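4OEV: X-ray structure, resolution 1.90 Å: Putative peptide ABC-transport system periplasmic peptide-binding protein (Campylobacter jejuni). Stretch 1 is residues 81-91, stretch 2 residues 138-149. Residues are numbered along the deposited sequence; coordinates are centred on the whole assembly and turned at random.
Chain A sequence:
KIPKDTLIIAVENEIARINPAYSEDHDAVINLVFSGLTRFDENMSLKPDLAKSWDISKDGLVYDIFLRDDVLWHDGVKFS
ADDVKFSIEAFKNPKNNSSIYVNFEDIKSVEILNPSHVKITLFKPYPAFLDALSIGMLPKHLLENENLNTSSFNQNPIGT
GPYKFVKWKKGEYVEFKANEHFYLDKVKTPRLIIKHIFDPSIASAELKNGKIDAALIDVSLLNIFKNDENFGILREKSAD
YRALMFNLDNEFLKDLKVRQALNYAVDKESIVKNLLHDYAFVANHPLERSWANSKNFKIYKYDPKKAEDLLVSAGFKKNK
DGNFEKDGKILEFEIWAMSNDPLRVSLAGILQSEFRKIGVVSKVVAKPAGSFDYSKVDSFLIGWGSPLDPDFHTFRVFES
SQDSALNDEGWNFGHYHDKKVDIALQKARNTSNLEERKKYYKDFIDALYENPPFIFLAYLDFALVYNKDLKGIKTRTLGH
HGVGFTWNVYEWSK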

# COMPACT_ATOMS: atom_id res chain seq x y z
N ALA A 81 17.94 -17.94 -15.44
CA ALA A 81 16.54 -18.25 -15.71
C ALA A 81 15.99 -19.20 -14.66
O ALA A 81 14.77 -19.13 -14.36
CB ALA A 81 16.35 -18.86 -17.10
N ASP A 82 16.85 -20.03 -14.08
CA ASP A 82 16.44 -20.97 -13.01
C ASP A 82 15.64 -20.26 -11.90
O ASP A 82 14.64 -20.77 -11.41
CB ASP A 82 17.65 -21.61 -12.36
CG ASP A 82 18.20 -22.78 -13.16
OD1 ASP A 82 17.76 -22.98 -14.32
OD2 ASP A 82 19.12 -23.43 -12.63
N ASP A 83 16.16 -19.13 -11.48
CA ASP A 83 15.54 -18.31 -10.39
C ASP A 83 14.20 -17.75 -10.75
O ASP A 83 13.29 -17.66 -9.92
CB ASP A 83 16.49 -17.17 -10.04
CG ASP A 83 17.81 -17.67 -9.54
OD1 ASP A 83 17.78 -18.48 -8.58
OD2 ASP A 83 18.85 -17.27 -10.10
N VAL A 84 14.09 -17.31 -11.99
CA VAL A 84 12.91 -16.67 -12.45
C VAL A 84 11.76 -17.67 -12.50
O VAL A 84 10.64 -17.36 -12.09
CB VAL A 84 13.15 -16.04 -13.81
CG1 VAL A 84 11.89 -15.42 -14.35
CG2 VAL A 84 14.26 -14.99 -13.72
N LYS A 85 12.02 -18.87 -12.99
CA LYS A 85 10.99 -19.88 -13.02
C LYS A 85 10.68 -20.34 -11.61
O LYS A 85 9.51 -20.57 -11.29
CB LYS A 85 11.41 -21.07 -13.91
CG LYS A 85 10.47 -22.24 -13.86
CD LYS A 85 10.93 -23.31 -14.90
CE LYS A 85 10.09 -24.62 -14.82
NZ LYS A 85 8.72 -24.47 -15.37
N PHE A 86 11.70 -20.49 -10.78
CA PHE A 86 11.45 -20.91 -9.41
C PHE A 86 10.54 -19.86 -8.72
O PHE A 86 9.58 -20.22 -8.05
CB PHE A 86 12.75 -21.08 -8.64
CG PHE A 86 12.56 -21.22 -7.17
CD1 PHE A 86 12.22 -22.44 -6.61
CD2 PHE A 86 12.69 -20.11 -6.33
CE1 PHE A 86 12.04 -22.56 -5.24
CE2 PHE A 86 12.48 -20.22 -4.96
CZ PHE A 86 12.15 -21.44 -4.41
N SER A 87 10.88 -18.59 -8.89
CA SER A 87 10.17 -17.49 -8.20
C SER A 87 8.70 -17.34 -8.57
O SER A 87 7.81 -17.32 -7.72
CB SER A 87 10.89 -16.18 -8.50
OG SER A 87 12.18 -16.22 -7.99
N ILE A 88 8.45 -17.21 -9.86
CA ILE A 88 7.11 -17.07 -10.35
C ILE A 88 6.27 -18.29 -9.96
O ILE A 88 5.16 -18.15 -9.49
CB ILE A 88 7.14 -16.97 -11.88
CG1 ILE A 88 7.50 -15.58 -12.36
CG2 ILE A 88 5.85 -17.39 -12.48
CD1 ILE A 88 7.63 -15.56 -13.88
N GLU A 89 6.83 -19.50 -10.08
CA GLU A 89 6.11 -20.68 -9.64
C GLU A 89 5.87 -20.67 -8.13
O GLU A 89 4.81 -21.13 -7.64
CB GLU A 89 6.87 -21.93 -10.07
CG GLU A 89 6.72 -22.11 -11.54
CD GLU A 89 7.45 -23.33 -12.09
OE1 GLU A 89 8.20 -24.02 -11.37
OE2 GLU A 89 7.22 -23.59 -13.28
N ALA A 90 6.82 -20.07 -7.41
CA ALA A 90 6.75 -20.00 -5.96
C ALA A 90 5.58 -19.12 -5.51
O ALA A 90 4.87 -19.52 -4.60
CB ALA A 90 8.05 -19.47 -5.37
N PHE A 91 5.36 -17.98 -6.17
CA PHE A 91 4.29 -17.02 -5.86
C PHE A 91 2.91 -17.61 -6.17
O PHE A 91 1.93 -17.27 -5.52
CB PHE A 91 4.47 -15.74 -6.65
CG PHE A 91 5.82 -15.05 -6.43
CD1 PHE A 91 6.53 -15.18 -5.23
CD2 PHE A 91 6.38 -14.29 -7.44
CE1 PHE A 91 7.75 -14.52 -5.02
CE2 PHE A 91 7.63 -13.65 -7.27
CZ PHE A 91 8.32 -13.77 -6.05
N LEU A 138 13.63 -14.58 -6.17
CA LEU A 138 14.15 -15.44 -5.10
C LEU A 138 15.26 -16.36 -5.62
O LEU A 138 15.25 -16.70 -6.80
CB LEU A 138 13.05 -16.33 -4.53
CG LEU A 138 11.90 -15.58 -3.85
CD1 LEU A 138 10.77 -16.57 -3.63
CD2 LEU A 138 12.42 -15.03 -2.57
N PRO A 139 16.17 -16.79 -4.73
CA PRO A 139 17.25 -17.71 -5.12
C PRO A 139 16.87 -19.18 -5.02
O PRO A 139 16.80 -19.76 -3.94
CB PRO A 139 18.37 -17.35 -4.14
CG PRO A 139 17.67 -16.82 -2.92
CD PRO A 139 16.43 -16.17 -3.41
N LYS A 140 16.66 -19.77 -6.19
CA LYS A 140 16.40 -21.21 -6.29
C LYS A 140 17.40 -22.04 -5.50
O LYS A 140 17.01 -22.91 -4.73
CB LYS A 140 16.38 -21.63 -7.74
CG LYS A 140 16.19 -23.13 -7.98
CD LYS A 140 15.87 -23.37 -9.42
CE LYS A 140 15.60 -24.85 -9.72
NZ LYS A 140 16.87 -25.62 -9.73
N HIS A 141 18.69 -21.73 -5.64
CA HIS A 141 19.72 -22.60 -5.06
C HIS A 141 19.70 -22.64 -3.53
O HIS A 141 20.37 -23.52 -2.95
CB HIS A 141 21.13 -22.18 -5.54
CG HIS A 141 21.60 -20.88 -4.98
ND1 HIS A 141 21.40 -19.68 -5.62
CD2 HIS A 141 22.26 -20.59 -3.83
CE1 HIS A 141 21.91 -18.69 -4.89
NE2 HIS A 141 22.43 -19.22 -3.79
N LEU A 142 19.02 -21.66 -2.91
CA LEU A 142 18.87 -21.59 -1.44
C LEU A 142 17.47 -22.01 -0.90
O LEU A 142 17.36 -22.40 0.26
CB LEU A 142 19.13 -20.16 -0.93
CG LEU A 142 20.56 -19.62 -1.14
CD1 LEU A 142 20.63 -18.13 -0.89
CD2 LEU A 142 21.57 -20.36 -0.26
N LEU A 143 16.44 -21.95 -1.74
CA LEU A 143 15.06 -22.14 -1.27
C LEU A 143 14.32 -23.33 -1.94
O LEU A 143 13.19 -23.68 -1.54
CB LEU A 143 14.29 -20.84 -1.50
CG LEU A 143 14.67 -19.62 -0.65
CD1 LEU A 143 14.08 -18.33 -1.24
CD2 LEU A 143 14.12 -19.75 0.79
N GLU A 144 14.95 -23.97 -2.93
CA GLU A 144 14.19 -24.97 -3.68
C GLU A 144 13.82 -26.14 -2.78
O GLU A 144 12.78 -26.75 -2.99
CB GLU A 144 14.96 -25.44 -4.91
CG GLU A 144 16.17 -26.28 -4.62
CD GLU A 144 16.99 -26.52 -5.87
OE1 GLU A 144 16.36 -26.76 -6.92
OE2 GLU A 144 18.25 -26.45 -5.81
N ASN A 145 14.59 -26.38 -1.72
CA ASN A 145 14.23 -27.41 -0.74
C ASN A 145 13.74 -26.86 0.59
O ASN A 145 13.70 -27.58 1.60
CB ASN A 145 15.41 -28.35 -0.51
CG ASN A 145 15.67 -29.22 -1.71
OD1 ASN A 145 14.73 -29.59 -2.41
ND2 ASN A 145 16.94 -29.57 -1.94
N GLU A 146 13.34 -25.59 0.60
CA GLU A 146 12.88 -24.97 1.81
C GLU A 146 11.36 -24.87 1.85
O GLU A 146 10.70 -24.86 0.80
CB GLU A 146 13.52 -23.59 1.93
CG GLU A 146 15.01 -23.68 2.26
CD GLU A 146 15.25 -24.01 3.72
OE1 GLU A 146 14.85 -23.20 4.59
OE2 GLU A 146 15.79 -25.09 4.01
N ASN A 147 10.82 -24.80 3.05
CA ASN A 147 9.44 -24.37 3.25
C ASN A 147 9.44 -22.86 3.25
O ASN A 147 9.86 -22.23 4.22
CB ASN A 147 8.88 -24.93 4.55
CG ASN A 147 7.39 -24.62 4.74
OD1 ASN A 147 6.83 -23.71 4.11
ND2 ASN A 147 6.74 -25.42 5.57
N LEU A 148 8.98 -22.28 2.15
CA LEU A 148 9.06 -20.86 1.95
C LEU A 148 8.38 -20.09 3.09
O LEU A 148 8.76 -18.96 3.40
CB LEU A 148 8.44 -20.48 0.61
CG LEU A 148 8.83 -19.07 0.12
CD1 LEU A 148 10.31 -19.07 -0.35
CD2 LEU A 148 7.90 -18.62 -0.98
N ASN A 149 7.38 -20.71 3.71
CA ASN A 149 6.61 -20.10 4.79
C ASN A 149 7.40 -19.80 6.06
O ASN A 149 7.20 -18.77 6.71
CB ASN A 149 5.40 -20.97 5.17
CG ASN A 149 4.43 -21.19 4.01
OD1 ASN A 149 3.57 -20.37 3.77
ND2 ASN A 149 4.54 -22.34 3.35

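The contact joins one face of the helix that includes residues 81-91 to a segment that begins as an extended loop at L138 and P139, turns into a short helix at K140, and includes a type I beta turn from L143 to E146. The surface buried between them, both sides summed, is 504 Å². Two hydrogen bonds cross between them, and in both a backbone amide of the second stretch is the donor and a side chain of the helix the acceptor.

The first is made by L138, whose N lies 2.8 Å from S87 OG with an N-H...acceptor angle of 159°. The S87 hydroxyl is itself a donor to its own helix: S87 OG is 2.7 Å from D83 O, the carbonyl one turn earlier, which also accepts the backbone amide of S87 (S87 N to D83 O, 2.8 Å). With chi1 in the m well, the serine therefore uses its hydroxyl in both directions, giving its proton to the helix and receiving one from L138. L138 O also comes within 3.3 Å of S87 OG, but the angle is poor and the pair is not a hydrogen bond.

The second is made by K140, whose N is 2.9 Å from D83 OD1 at an angle of 148°. K140 is the first residue of the short helix, so its amide has no acceptor in a preceding turn. P139 is at the N-cap position; the K140 amide, free of any helical acceptor, is taken by D83 OD1. The CA-to-CB bond of D83 points sideways, and it is the end of the side chain that comes nearer. Its other oxygen, OD2, is hydrogen-bonded to a residue flanking one of the stretches, so both carboxylate oxygens are engaged. P139 O, meanwhile, accepts the amide of L142 (L142 N to P139 O, 3.1 Å) and, weakly, that of L143.

The charged end of K140 is satisfied within its own stretch. K140 NZ forms a salt bridge with E144 OE1 at 3.1 Å, whereas D82 OD2 remains 4.3 Å from K140 NZ, too far for a salt bridge although the charges are opposite. The closest approach of D82 and K140 is D82 O to K140 CD, 3.5 Å; between side chains, D82 CB lies 3.9 Å from K140 CD. On the helix, K85 NZ is paired with E89 OE2 at 2.7 Å and also bonded elsewhere in the structure, and takes no part in the contact.

The apolar part of the contact includes F86, which has the largest area covered by the other stretch. K140 CA sits over one face of its ring, 4.1 Å from the centroid and 20° off the normal, a CH-pi arrangement. L138 CB lies at the ring edge, 4.0 Å from F86 CE2, and L143 CB approaches F86 CZ to 3.7 Å. L138 continues the packing with CD1, 3.9 Å from F91 CE1 and 4.3 Å from A90 CB.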